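Local coordinates for thiamin pyrophosphokinase family protein (Enterococcus faecalis, PDB 3MEL) that probably catalyses the magnesium-dependent transfer of pyrophosphate from ATP to thiamine, and binds thiamine diphosphate, at residues A[154-159]-A[208-213]; A[167-172]-A[188-193]; A[145-150]-A[197-202]. One frame throughout, in Å; residues are numbered along the deposited sequence.

Contact 1: residues A[154-159]-A[208-213]; sequences EYLAYC and VIQSKD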
ATOM      1  N   GLU A 154      17.416  -0.455   5.566  1.00 36.59           N
ATOM      2  CA  GLU A 154      18.070   0.849   5.444  1.00 38.96           C
ATOM      3  C   GLU A 154      17.213   2.034   5.902  1.00 37.96           C
ATOM      4  O   GLU A 154      17.747   3.046   6.362  1.00 34.99           O
ATOM      5  CB  GLU A 154      18.518   1.088   3.996  1.00 43.89           C
ATOM      6  CG  GLU A 154      19.351  -0.049   3.411  1.00 52.49           C
ATOM      7  CD  GLU A 154      19.295  -0.113   1.883  1.00 61.80           C
ATOM      8  OE1 GLU A 154      20.336  -0.463   1.271  1.00 60.88           O
ATOM      9  OE2 GLU A 154      18.210   0.173   1.302  1.00 53.13           O
ATOM     10  N   TYR A 155      15.894   1.913   5.773  1.00 34.57           N
ATOM     11  CA  TYR A 155      15.012   3.054   5.969  1.00 30.16           C
ATOM     12  C   TYR A 155      14.049   2.882   7.135  1.00 30.55           C
ATOM     13  O   TYR A 155      13.748   1.766   7.540  1.00 30.67           O
ATOM     14  CB  TYR A 155      14.267   3.363   4.671  1.00 32.35           C
ATOM     15  CG  TYR A 155      15.208   3.635   3.511  1.00 38.86           C
ATOM     16  CD1 TYR A 155      15.972   4.806   3.471  1.00 39.57           C
ATOM     17  CD2 TYR A 155      15.342   2.731   2.463  1.00 39.44           C
ATOM     18  CE1 TYR A 155      16.833   5.061   2.431  1.00 37.20           C
ATOM     19  CE2 TYR A 155      16.203   2.983   1.408  1.00 42.19           C
ATOM     20  CZ  TYR A 155      16.945   4.155   1.399  1.00 44.01           C
ATOM     21  OH  TYR A 155      17.817   4.418   0.360  1.00 42.76           O
ATOM     22  N   LEU A 156      13.594   4.001   7.683  1.00 28.93           N
ATOM     23  CA  LEU A 156      12.616   4.010   8.759  1.00 28.61           C
ATOM     24  C   LEU A 156      11.467   4.949   8.371  1.00 30.16           C
ATOM     25  O   LEU A 156      11.675   5.970   7.728  1.00 33.23           O
ATOM     26  CB  LEU A 156      13.281   4.470  10.061  1.00 31.05           C
ATOM     27  CG  LEU A 156      12.439   4.673  11.328  1.00 32.12           C
ATOM     28  CD1 LEU A 156      11.703   3.394  11.775  1.00 28.62           C
ATOM     29  CD2 LEU A 156      13.290   5.241  12.453  1.00 29.76           C
ATOM     30  N   ALA A 157      10.248   4.610   8.744  1.00 27.34           N
ATOM     31  CA  ALA A 157       9.121   5.424   8.334  1.00 26.16           C
ATOM     32  C   ALA A 157       8.062   5.459   9.415  1.00 30.41           C
ATOM     33  O   ALA A 157       7.771   4.450  10.067  1.00 28.78           O
ATOM     34  CB  ALA A 157       8.543   4.904   7.059  1.00 24.64           C
ATOM     35  N   TYR A 158       7.510   6.642   9.627  1.00 29.33           N
ATOM     36  CA  TYR A 158       6.341   6.765  10.472  1.00 28.95           C
ATOM     37  C   TYR A 158       5.149   7.115   9.599  1.00 32.93           C
ATOM     38  O   TYR A 158       5.001   8.242   9.114  1.00 30.86           O
ATOM     39  CB  TYR A 158       6.567   7.785  11.579  1.00 29.32           C
ATOM     40  CG  TYR A 158       7.661   7.359  12.527  1.00 30.00           C
ATOM     41  CD1 TYR A 158       7.372   6.638  13.676  1.00 31.73           C
ATOM     42  CD2 TYR A 158       8.990   7.666  12.261  1.00 28.20           C
ATOM     43  CE1 TYR A 158       8.388   6.233  14.536  1.00 33.97           C
ATOM     44  CE2 TYR A 158       9.989   7.286  13.099  1.00 31.31           C
ATOM     45  CZ  TYR A 158       9.691   6.567  14.238  1.00 34.62           C
ATOM     46  OH  TYR A 158      10.715   6.190  15.068  1.00 34.26           O
ATOM     47  N   CYS A 159       4.329   6.099   9.366  1.00 33.37           N
ATOM     48  CA  CYS A 159       3.156   6.217   8.527  1.00 31.12           C
ATOM     49  C   CYS A 159       1.955   6.387   9.438  1.00 30.05           C
ATOM     50  O   CYS A 159       1.577   5.465  10.147  1.00 36.06           O
ATOM     51  CB  CYS A 159       3.041   4.963   7.677  1.00 28.49           C
ATOM     52  SG  CYS A 159       4.484   4.726   6.630  1.00 28.02           S
ATOM     53  N   VAL A 208       4.791   1.763  12.016  1.00 26.92           N
ATOM     54  CA  VAL A 208       6.207   1.957  11.827  1.00 27.65           C
ATOM     55  C   VAL A 208       6.636   1.000  10.730  1.00 28.10           C
ATOM     56  O   VAL A 208       6.323  -0.195  10.791  1.00 30.75           O
ATOM     57  CB  VAL A 208       6.968   1.709  13.129  1.00 26.76           C
ATOM     58  CG1 VAL A 208       8.462   1.663  12.875  1.00 23.91           C
ATOM     59  CG2 VAL A 208       6.613   2.786  14.140  1.00 28.06           C
ATOM     60  N   ILE A 209       7.317   1.517   9.711  1.00 25.00           N
ATOM     61  CA  ILE A 209       7.765   0.676   8.599  1.00 26.61           C
ATOM     62  C   ILE A 209       9.264   0.761   8.363  1.00 25.80           C
ATOM     63  O   ILE A 209       9.805   1.851   8.237  1.00 28.25           O
ATOM     64  CB  ILE A 209       7.035   1.023   7.272  1.00 27.21           C
ATOM     65  CG1 ILE A 209       5.543   0.686   7.360  1.00 26.86           C
ATOM     66  CG2 ILE A 209       7.668   0.289   6.101  1.00 26.29           C
ATOM     67  CD1 ILE A 209       4.774   1.048   6.114  1.00 27.31           C
ATOM     68  N   GLN A 210       9.931  -0.391   8.307  1.00 25.64           N
ATOM     69  CA  GLN A 210      11.346  -0.452   7.953  1.00 26.34           C
ATOM     70  C   GLN A 210      11.511  -1.146   6.614  1.00 27.63           C
ATOM     71  O   GLN A 210      10.922  -2.188   6.385  1.00 31.39           O
ATOM     72  CB  GLN A 210      12.148  -1.181   9.027  1.00 27.75           C
ATOM     73  CG  GLN A 210      12.168  -0.480  10.384  1.00 30.91           C
ATOM     74  CD  GLN A 210      13.150  -1.117  11.362  1.00 31.02           C
ATOM     75  OE1 GLN A 210      12.805  -1.381  12.514  1.00 26.84           O
ATOM     76  NE2 GLN A 210      14.379  -1.358  10.902  1.00 29.88           N
ATOM     77  N   SER A 211      12.332  -0.582   5.738  1.00 26.83           N
ATOM     78  CA  SER A 211      12.351  -1.002   4.344  1.00 28.33           C
ATOM     79  C   SER A 211      13.761  -0.914   3.788  1.00 33.15           C
ATOM     80  O   SER A 211      14.657  -0.423   4.467  1.00 33.77           O
ATOM     81  CB  SER A 211      11.404  -0.119   3.527  1.00 31.74           C
ATOM     82  OG  SER A 211      11.578   1.274   3.813  1.00 33.89           O
ATOM     83  N   LYS A 212      13.958  -1.400   2.563  1.00 33.99           N
ATOM     84  CA  LYS A 212      15.250  -1.295   1.872  1.00 41.64           C
ATOM     85  C   LYS A 212      15.066  -1.387   0.360  1.00 46.48           C
ATOM     86  O   LYS A 212      13.994  -1.761  -0.106  1.00 40.11           O
ATOM     87  CB  LYS A 212      16.208  -2.397   2.317  1.00 42.43           C
ATOM     88  CG  LYS A 212      15.864  -3.778   1.759  1.00 41.50           C
ATOM     89  CD  LYS A 212      16.797  -4.843   2.308  1.00 42.31           C
ATOM     90  CE  LYS A 212      16.302  -6.247   1.999  1.00 47.15           C
ATOM     91  NZ  LYS A 212      17.137  -7.298   2.665  1.00 45.14           N
ATOM     92  N   ASP A 213      16.112  -1.081  -0.407  1.00 46.82           N
ATOM     93  CA  ASP A 213      15.951  -1.054  -1.859  1.00 50.47           C
ATOM     94  C   ASP A 213      16.085  -2.415  -2.564  1.00 53.09           C
ATOM     95  O   ASP A 213      16.460  -3.414  -1.959  1.00 48.52           O
ATOM     96  CB  ASP A 213      16.836   0.018  -2.508  1.00 58.81           C
ATOM     97  CG  ASP A 213      16.233   1.418  -2.397  1.00 58.37           C
ATOM     98  OD1 ASP A 213      14.986   1.557  -2.499  1.00 46.00           O
ATOM     99  OD2 ASP A 213      17.017   2.376  -2.204  1.00 56.62           O
TER

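Contact 2: residues A[167-172]-A[188-193]; sequences LTLRRS and ASNEFI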
ATOM      1  N   LEU A 167       3.272  14.335  17.916  1.00 40.77           N
ATOM      2  CA  LEU A 167       4.199  13.298  17.481  1.00 41.18           C
ATOM      3  C   LEU A 167       5.646  13.752  17.629  1.00 42.13           C
ATOM      4  O   LEU A 167       6.133  14.558  16.825  1.00 43.00           O
ATOM      5  CB  LEU A 167       3.921  12.879  16.030  1.00 37.79           C
ATOM      6  CG  LEU A 167       4.939  11.908  15.427  1.00 34.07           C
ATOM      7  CD1 LEU A 167       5.128  10.713  16.321  1.00 32.54           C
ATOM      8  CD2 LEU A 167       4.542  11.481  14.047  1.00 32.74           C
ATOM      9  N   THR A 168       6.322  13.238  18.658  1.00 40.41           N
ATOM     10  CA  THR A 168       7.731  13.534  18.890  1.00 38.78           C
ATOM     11  C   THR A 168       8.516  12.303  18.495  1.00 39.73           C
ATOM     12  O   THR A 168       8.072  11.183  18.704  1.00 45.58           O
ATOM     13  CB  THR A 168       8.025  13.864  20.370  1.00 41.00           C
ATOM     14  OG1 THR A 168       7.203  14.950  20.813  1.00 43.65           O
ATOM     15  CG2 THR A 168       9.478  14.252  20.547  1.00 44.23           C
ATOM     16  N   LEU A 169       9.698  12.495  17.943  1.00 39.96           N
ATOM     17  CA  LEU A 169      10.392  11.397  17.306  1.00 38.09           C
ATOM     18  C   LEU A 169      11.899  11.687  17.299  1.00 40.04           C
ATOM     19  O   LEU A 169      12.351  12.621  16.654  1.00 44.08           O
ATOM     20  CB  LEU A 169       9.772  11.219  15.911  1.00 40.14           C
ATOM     21  CG  LEU A 169      10.365  10.703  14.601  1.00 40.02           C
ATOM     22  CD1 LEU A 169       9.325  10.861  13.513  1.00 31.87           C
ATOM     23  CD2 LEU A 169      11.614  11.454  14.215  1.00 38.68           C
ATOM     24  N   ARG A 170      12.665  10.903  18.058  1.00 42.86           N
ATOM     25  CA  ARG A 170      14.103  11.140  18.219  1.00 42.64           C
ATOM     26  C   ARG A 170      14.999  10.008  17.715  1.00 41.04           C
ATOM     27  O   ARG A 170      14.528   9.005  17.171  1.00 39.44           O
ATOM     28  CB  ARG A 170      14.450  11.415  19.688  1.00 43.16           C
ATOM     29  CG  ARG A 170      13.910  12.724  20.250  1.00 45.70           C
ATOM     30  CD  ARG A 170      14.656  13.949  19.710  1.00 46.54           C
ATOM     31  NE  ARG A 170      14.020  15.188  20.156  1.00 45.39           N
ATOM     32  CZ  ARG A 170      13.205  15.925  19.405  1.00 50.73           C
ATOM     33  NH1 ARG A 170      12.940  15.562  18.153  1.00 49.00           N
ATOM     34  NH2 ARG A 170      12.663  17.034  19.898  1.00 52.24           N
ATOM     35  N   ARG A 171      16.301  10.197  17.920  1.00 42.81           N
ATOM     36  CA  ARG A 171      17.327   9.235  17.520  1.00 42.56           C
ATOM     37  C   ARG A 171      17.226   8.798  16.051  1.00 44.12           C
ATOM     38  O   ARG A 171      17.773   7.762  15.670  1.00 47.63           O
ATOM     39  CB  ARG A 171      17.322   8.016  18.444  1.00 40.05           C
ATOM     40  CG  ARG A 171      17.376   8.339  19.929  1.00 38.44           C
ATOM     41  CD  ARG A 171      18.061   7.200  20.663  1.00 49.73           C
ATOM     42  NE  ARG A 171      17.211   6.469  21.607  1.00 53.46           N
ATOM     43  CZ  ARG A 171      17.467   5.228  22.039  1.00 55.84           C
ATOM     44  NH1 ARG A 171      18.534   4.558  21.597  1.00 49.29           N
ATOM     45  NH2 ARG A 171      16.646   4.643  22.902  1.00 48.88           N
ATOM     46  N   SER A 172      16.525   9.587  15.241  1.00 37.60           N
ATOM     47  CA  SER A 172      16.429   9.348  13.806  1.00 41.52           C
ATOM     48  C   SER A 172      17.366  10.307  13.078  1.00 42.10           C
ATOM     49  O   SER A 172      17.986  11.162  13.703  1.00 41.53           O
ATOM     50  CB  SER A 172      14.993   9.584  13.318  1.00 40.05           C
ATOM     51  OG  SER A 172      14.044   9.046  14.227  1.00 46.32           O
ATOM     52  N   ALA A 188       8.346   9.030   5.381  1.00 30.23           N
ATOM     53  CA  ALA A 188       9.082   7.908   4.860  1.00 30.72           C
ATOM     54  C   ALA A 188      10.516   8.306   4.604  1.00 32.14           C
ATOM     55  O   ALA A 188      10.853   9.480   4.662  1.00 36.47           O
ATOM     56  CB  ALA A 188       8.436   7.442   3.585  1.00 31.51           C
ATOM     57  N   SER A 189      11.361   7.315   4.340  1.00 36.25           N
ATOM     58  CA  SER A 189      12.777   7.534   4.012  1.00 37.51           C
ATOM     59  C   SER A 189      13.594   8.173   5.136  1.00 33.25           C
ATOM     60  O   SER A 189      14.662   8.714   4.911  1.00 37.21           O
ATOM     61  CB  SER A 189      12.925   8.314   2.706  1.00 34.76           C
ATOM     62  OG  SER A 189      12.101   7.741   1.692  1.00 40.23           O
ATOM     63  N   ASN A 190      13.089   8.084   6.354  1.00 34.53           N
ATOM     64  CA  ASN A 190      13.903   8.395   7.514  1.00 36.82           C
ATOM     65  C   ASN A 190      14.981   7.312   7.695  1.00 35.23           C
ATOM     66  O   ASN A 190      14.891   6.244   7.101  1.00 33.47           O
ATOM     67  CB  ASN A 190      13.017   8.506   8.751  1.00 34.44           C
ATOM     68  CG  ASN A 190      13.639   9.346   9.822  1.00 38.83           C
ATOM     69  OD1 ASN A 190      14.842   9.577   9.803  1.00 40.87           O
ATOM     70  ND2 ASN A 190      12.831   9.818  10.763  1.00 39.36           N
ATOM     71  N   GLU A 191      16.010   7.593   8.492  1.00 38.19           N
ATOM     72  CA  GLU A 191      17.078   6.621   8.750  1.00 33.57           C
ATOM     73  C   GLU A 191      17.423   6.513  10.233  1.00 35.21           C
ATOM     74  O   GLU A 191      17.190   7.432  11.019  1.00 34.15           O
ATOM     75  CB  GLU A 191      18.340   6.960   7.964  1.00 30.80           C
ATOM     76  CG  GLU A 191      18.194   6.907   6.464  1.00 32.98           C
ATOM     77  CD  GLU A 191      19.459   7.359   5.748  1.00 36.77           C
ATOM     78  OE1 GLU A 191      20.512   7.443   6.406  1.00 47.21           O
ATOM     79  OE2 GLU A 191      19.418   7.628   4.530  1.00 39.90           O
ATOM     80  N   PHE A 192      17.968   5.360  10.605  1.00 38.54           N
ATOM     81  CA  PHE A 192      18.500   5.156  11.939  1.00 38.60           C
ATOM     82  C   PHE A 192      19.873   5.797  12.015  1.00 49.27           C
ATOM     83  O   PHE A 192      20.658   5.701  11.068  1.00 49.03           O
ATOM     84  CB  PHE A 192      18.637   3.669  12.227  1.00 39.73           C
ATOM     85  CG  PHE A 192      17.339   2.990  12.528  1.00 39.20           C
ATOM     86  CD1 PHE A 192      16.842   2.965  13.825  1.00 38.24           C
ATOM     87  CD2 PHE A 192      16.607   2.374  11.518  1.00 34.39           C
ATOM     88  CE1 PHE A 192      15.646   2.340  14.113  1.00 37.77           C
ATOM     89  CE2 PHE A 192      15.405   1.745  11.800  1.00 31.41           C
ATOM     90  CZ  PHE A 192      14.921   1.732  13.097  1.00 34.55           C
ATOM     91  N   ILE A 193      20.168   6.459  13.130  1.00 49.60           N
ATOM     92  CA  ILE A 193      21.534   6.893  13.373  1.00 51.00           C
ATOM     93  C   ILE A 193      22.210   5.936  14.365  1.00 57.46           C
ATOM     94  O   ILE A 193      23.418   5.700  14.295  1.00 59.56           O
ATOM     95  CB  ILE A 193      21.637   8.376  13.815  1.00 51.47           C
ATOM     96  CG1 ILE A 193      20.810   8.639  15.071  1.00 50.93           C
ATOM     97  CG2 ILE A 193      21.220   9.321  12.677  1.00 43.77           C
ATOM     98  CD1 ILE A 193      20.869  10.091  15.523  1.00 49.98           C
TER

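Contact 3: residues A[145-150]-A[197-202]; sequences YIVPKE and AAFSFD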
ATOM      1  N   TYR A 145       7.922   4.809  22.714  1.00 37.51           N
ATOM      2  CA  TYR A 145       8.471   3.551  22.232  1.00 34.61           C
ATOM      3  C   TYR A 145       9.930   3.606  21.794  1.00 38.42           C
ATOM      4  O   TYR A 145      10.445   4.660  21.399  1.00 39.25           O
ATOM      5  CB  TYR A 145       7.601   3.014  21.084  1.00 36.24           C
ATOM      6  CG  TYR A 145       6.155   2.884  21.483  1.00 36.58           C
ATOM      7  CD1 TYR A 145       5.769   1.959  22.432  1.00 35.57           C
ATOM      8  CD2 TYR A 145       5.179   3.699  20.933  1.00 36.17           C
ATOM      9  CE1 TYR A 145       4.463   1.841  22.821  1.00 35.12           C
ATOM     10  CE2 TYR A 145       3.867   3.586  21.322  1.00 35.24           C
ATOM     11  CZ  TYR A 145       3.517   2.651  22.273  1.00 37.13           C
ATOM     12  OH  TYR A 145       2.212   2.510  22.686  1.00 37.99           O
ATOM     13  N   ILE A 146      10.594   2.458  21.891  1.00 35.94           N
ATOM     14  CA  ILE A 146      11.895   2.277  21.264  1.00 39.99           C
ATOM     15  C   ILE A 146      11.705   1.366  20.055  1.00 38.07           C
ATOM     16  O   ILE A 146      10.951   0.397  20.104  1.00 43.36           O
ATOM     17  CB  ILE A 146      12.955   1.707  22.247  1.00 37.24           C
ATOM     18  CG1 ILE A 146      12.412   0.441  22.922  1.00 48.45           C
ATOM     19  CG2 ILE A 146      13.335   2.764  23.275  1.00 30.96           C
ATOM     20  CD1 ILE A 146      13.330  -0.196  23.985  1.00 45.06           C
ATOM     21  N   VAL A 147      12.364   1.700  18.958  1.00 37.52           N
ATOM     22  CA  VAL A 147      12.195   0.960  17.727  1.00 34.33           C
ATOM     23  C   VAL A 147      13.535   0.367  17.320  1.00 37.85           C
ATOM     24  O   VAL A 147      14.355   1.047  16.701  1.00 40.38           O
ATOM     25  CB  VAL A 147      11.669   1.876  16.608  1.00 33.60           C
ATOM     26  CG1 VAL A 147      11.554   1.114  15.302  1.00 33.18           C
ATOM     27  CG2 VAL A 147      10.331   2.488  17.015  1.00 32.50           C
ATOM     28  N   PRO A 148      13.767  -0.904  17.674  1.00 36.07           N
ATOM     29  CA  PRO A 148      15.076  -1.505  17.390  1.00 39.21           C
ATOM     30  C   PRO A 148      15.263  -1.708  15.890  1.00 37.87           C
ATOM     31  O   PRO A 148      14.376  -2.251  15.234  1.00 33.61           O
ATOM     32  CB  PRO A 148      15.013  -2.862  18.116  1.00 32.45           C
ATOM     33  CG  PRO A 148      13.824  -2.770  19.040  1.00 31.32           C
ATOM     34  CD  PRO A 148      12.864  -1.846  18.349  1.00 33.65           C
ATOM     35  N   LYS A 149      16.399  -1.285  15.353  1.00 36.91           N
ATOM     36  CA  LYS A 149      16.639  -1.452  13.935  1.00 35.47           C
ATOM     37  C   LYS A 149      16.764  -2.915  13.517  1.00 39.41           C
ATOM     38  O   LYS A 149      17.420  -3.725  14.182  1.00 39.19           O
ATOM     39  CB  LYS A 149      17.888  -0.711  13.512  1.00 34.76           C
ATOM     40  CG  LYS A 149      18.209  -0.889  12.049  1.00 34.80           C
ATOM     41  CD  LYS A 149      19.562  -0.315  11.744  1.00 38.75           C
ATOM     42  CE  LYS A 149      20.077  -0.802  10.423  1.00 40.65           C
ATOM     43  NZ  LYS A 149      19.538   0.056   9.359  1.00 38.47           N
ATOM     44  N   GLU A 150      16.122  -3.241  12.398  1.00 40.88           N
ATOM     45  CA  GLU A 150      16.297  -4.525  11.733  1.00 36.04           C
ATOM     46  C   GLU A 150      17.577  -4.501  10.908  1.00 38.46           C
ATOM     47  O   GLU A 150      17.780  -3.601  10.092  1.00 40.92           O
ATOM     48  CB  GLU A 150      15.078  -4.859  10.880  1.00 31.35           C
ATOM     49  CG  GLU A 150      13.847  -5.082  11.735  1.00 32.32           C
ATOM     50  CD  GLU A 150      12.665  -5.635  10.951  1.00 39.47           C
ATOM     51  OE1 GLU A 150      12.828  -5.856   9.721  1.00 36.70           O
ATOM     52  OE2 GLU A 150      11.584  -5.852  11.569  1.00 32.08           O
ATOM     53  N   ALA A 197      15.705   3.718  17.350  1.00 42.28           N
ATOM     54  CA  ALA A 197      15.142   5.057  17.326  1.00 40.10           C
ATOM     55  C   ALA A 197      14.076   5.109  18.404  1.00 37.74           C
ATOM     56  O   ALA A 197      13.788   4.100  19.037  1.00 35.04           O
ATOM     57  CB  ALA A 197      14.571   5.365  15.975  1.00 34.73           C
ATOM     58  N   ALA A 198      13.517   6.285  18.647  1.00 37.90           N
ATOM     59  CA  ALA A 198      12.418   6.393  19.594  1.00 39.35           C
ATOM     60  C   ALA A 198      11.386   7.417  19.119  1.00 39.19           C
ATOM     61  O   ALA A 198      11.694   8.274  18.290  1.00 38.52           O
ATOM     62  CB  ALA A 198      12.933   6.738  20.977  1.00 36.71           C
ATOM     63  N   PHE A 199      10.157   7.304  19.625  1.00 39.04           N
ATOM     64  CA  PHE A 199       9.077   8.212  19.250  1.00 39.04           C
ATOM     65  C   PHE A 199       7.887   8.057  20.182  1.00 40.46           C
ATOM     66  O   PHE A 199       7.726   7.027  20.835  1.00 39.69           O
ATOM     67  CB  PHE A 199       8.617   7.948  17.818  1.00 37.25           C
ATOM     68  CG  PHE A 199       7.682   6.769  17.685  1.00 34.93           C
ATOM     69  CD1 PHE A 199       6.312   6.963  17.565  1.00 36.36           C
ATOM     70  CD2 PHE A 199       8.176   5.465  17.678  1.00 38.32           C
ATOM     71  CE1 PHE A 199       5.437   5.878  17.436  1.00 36.96           C
ATOM     72  CE2 PHE A 199       7.309   4.362  17.545  1.00 38.86           C
ATOM     73  CZ  PHE A 199       5.937   4.570  17.425  1.00 33.91           C
ATOM     74  N   SER A 200       7.042   9.082  20.222  1.00 40.68           N
ATOM     75  CA  SER A 200       5.848   9.051  21.058  1.00 41.17           C
ATOM     76  C   SER A 200       4.741   9.931  20.485  1.00 41.81           C
ATOM     77  O   SER A 200       4.992  10.790  19.634  1.00 43.06           O
ATOM     78  CB  SER A 200       6.170   9.440  22.509  1.00 44.62           C
ATOM     79  OG  SER A 200       7.230  10.380  22.575  1.00 51.68           O
ATOM     80  N   PHE A 201       3.515   9.682  20.940  1.00 39.91           N
ATOM     81  CA  PHE A 201       2.341  10.392  20.465  1.00 38.28           C
ATOM     82  C   PHE A 201       1.131  10.096  21.348  1.00 43.47           C
ATOM     83  O   PHE A 201       1.122   9.109  22.092  1.00 44.62           O
ATOM     84  CB  PHE A 201       2.076  10.090  18.986  1.00 36.21           C
ATOM     85  CG  PHE A 201       1.691   8.663  18.690  1.00 37.31           C
ATOM     86  CD1 PHE A 201       0.368   8.324  18.435  1.00 38.40           C
ATOM     87  CD2 PHE A 201       2.647   7.671  18.615  1.00 36.69           C
ATOM     88  CE1 PHE A 201       0.010   7.023  18.144  1.00 37.79           C
ATOM     89  CE2 PHE A 201       2.289   6.368  18.319  1.00 39.13           C
ATOM     90  CZ  PHE A 201       0.970   6.043  18.087  1.00 35.55           C
ATOM     91  N   ASP A 202       0.123  10.961  21.286  1.00 42.25           N
ATOM     92  CA  ASP A 202      -0.985  10.903  22.236  1.00 42.88           C
ATOM     93  C   ASP A 202      -2.240  10.304  21.639  1.00 42.98           C
ATOM     94  O   ASP A 202      -3.076   9.782  22.367  1.00 47.10           O
ATOM     95  CB  ASP A 202      -1.331  12.303  22.757  1.00 53.90           C
ATOM     96  CG  ASP A 202      -0.231  12.917  23.613  1.00 58.38           C
ATOM     97  OD1 ASP A 202       0.706  12.197  24.028  1.00 53.48           O
ATOM     98  OD2 ASP A 202      -0.322  14.138  23.868  1.00 60.57           O
TER

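Contact 1: residues A[154-159]-A[208-213]
Glu154 and Tyr155 each hold CG beside the backbone N and anti to the carbonyl carbon (chi1 -52° and -57°); farther out, both side chains end at Asp213. The motif beneath them is a classic beta bulge closing an antiparallel strand pair. Both residues face Ser211, whose carbonyl oxygen accepts two bonds: Glu154 N lies 3.0 Å from Ser211 O, and Tyr155 N, approaching from the opposite face of the carbonyl plane, 2.9 Å away. Beyond the bulge the extended Glu154 chain crosses Lys212 at about a right angle. Glu154 OE2 receives Asp213 N at 3.0 Å on the syn side, the donor 35° out of the carboxylate plane; a glutamate supplies a side-chain acceptor for a backbone N-H beyond the end of the ladder. Asp213 OD2 comes to the edge of the Tyr155 ring, near its plane, and forms a weak hydrogen bond with the hydroxyl (Tyr155 OH to Asp213 OD2, 3.4 Å). The two acids would be expected to repel, with Glu154 OE2 4.3 Å from Asp213 OD2, though Arg105 of the second subunit makes a long, weak ion pair with the aspartate. Lys212 leads its amine away to a salt bridge with Asp152.

Tyr155, Ala157, Ile209 and Ser211 lie on the face that meets the second subunit, where its Arg105 makes a cation-pi contact with Tyr155; small Ala157 packs against its Asp107. Leu156, Tyr158 and Val208 turn the other way, toward strand 196-200, largely apolar side chains, as suits a sandwich interior. The branched Val208 fills two places: CG1 meets Leu156 CD1 at 3.8 Å, while CG2 lies 3.9 Å from Tyr158 CE1. At the far end, on the subunit-facing side, Cys159 SG touches Ile209 CD1 at 3.7 Å.

Contact 2: residues A[167-172]-A[188-193]
Asn190 points its amide from the end of strand 185-190 toward Ser172, in the loop that follows strand 167-170, and both amide atoms reach the same methylene: Ser172 CB lies 3.4 Å from Asn190 ND2 and 3.5 Å from its OD1. With CG anti to the backbone N (chi1 -156°), the amide carbon is set on the Ser172 side. Leu169 and Asn190 slide past each other in opposite directions, with Leu169 CD2 4.0 Å from Asn190 ND2. Ile193 lies against backbone: its CD1 is 3.6 Å from Ser172 O, and its CG1 packs beside Arg171 O. A single backbone bridge marks where the CA atoms come nearest, 5.0 Å between Ser172 CA and Phe192 CA.

Thus an outer strand of the three-stranded sheet is joined to an outer strand of the large mixed sheet. Ser172 OG bonds to Arg170 O (3.0 Å), the donor well above the carbonyl plane. Asn190 OD1 takes Glu191 N and ND2 gives to Tyr174 O; held at both ends, an asparagine suits this corner. Arg171 forms a salt bridge with Glu194. Between the segments, the junction rests on van der Waals packing and a CA-H...O contact, Ser172 CA to Glu191 O.

Contact 3: residues A[145-150]-A[197-202]
Tyr145, Phe199 and Val147 have the most surface covered here, and all three project from one face of an antiparallel strand pair. Tyr145 stands opposite Phe199 in a hydrogen-bonded pair, and Val147 opposite Ala197 in another. Phe199 holds CG between its backbone N and carbonyl carbon (chi1 80°), the crowded position, and its ring leans across to the neighbouring strand between Tyr145 and Val147. The outer part of that ring does the touching. Phe199 CZ comes to 3.7 Å from Tyr145 CD2, and the two rings meet obliquely, with planes 48° apart and centroids 5.6 Å apart. On the valine side, Val147 CG2 sits at the edge of the Phe199 ring, near its plane, 3.6 Å from CE2. Val147 CG1 is anti to the backbone N and CG2 anti to the carbonyl carbon, which puts CG2 at the ring edge, a compact apolar fit. The CB of Ala197 packs against Leu156 and Tyr158 of the facing sheet.

Four backbone bonds pin the register. Tyr145 N gives to Phe199 O at 2.9 Å, and Phe199 N returns to Tyr145 O; Val147 N to Ala197 O (2.8 Å) and Ala197 N to Val147 O (3.1 Å) repeat the pattern. Between the two pairs, Ile146 and Ala198 point to the other face, where Ile146 is exposed and rests on Arg171. Farther out, Phe201 CE2 approaches the edge of the Tyr145 ring. The hydroxyl of Tyr145 bonds to Ala141 O, so a tyrosine can be packed by its ring with its polar end satisfied.

Phe199 also meets Tyr158 and Tyr140 edge-to-face. Through such contacts the small antiparallel sheet packs on the large one, consistent with the C-terminal beta-sandwich domain of thiamin pyrophosphokinases.

Overall arrangement
Following the chain from the N terminus, 145-150 comes first, then 154-159 and 167-172, opening three loops in turn. Contact 2 closes first, when 188-193 returns to 167-172 after a short excursion. Contact 3 closes next at 197-202, and contact 1 last at 208-213, so contacts 1 and 3 cross while contact 2 falls within the span of each. Contact 3 joins two strands of the three-stranded sheet and contact 1 two strands of the large mixed sheet; contact 2 links one sheet to the other at their edge. Tyr158 against Phe199, and Leu156 against Ala197, bring the two sheets together as a sandwich.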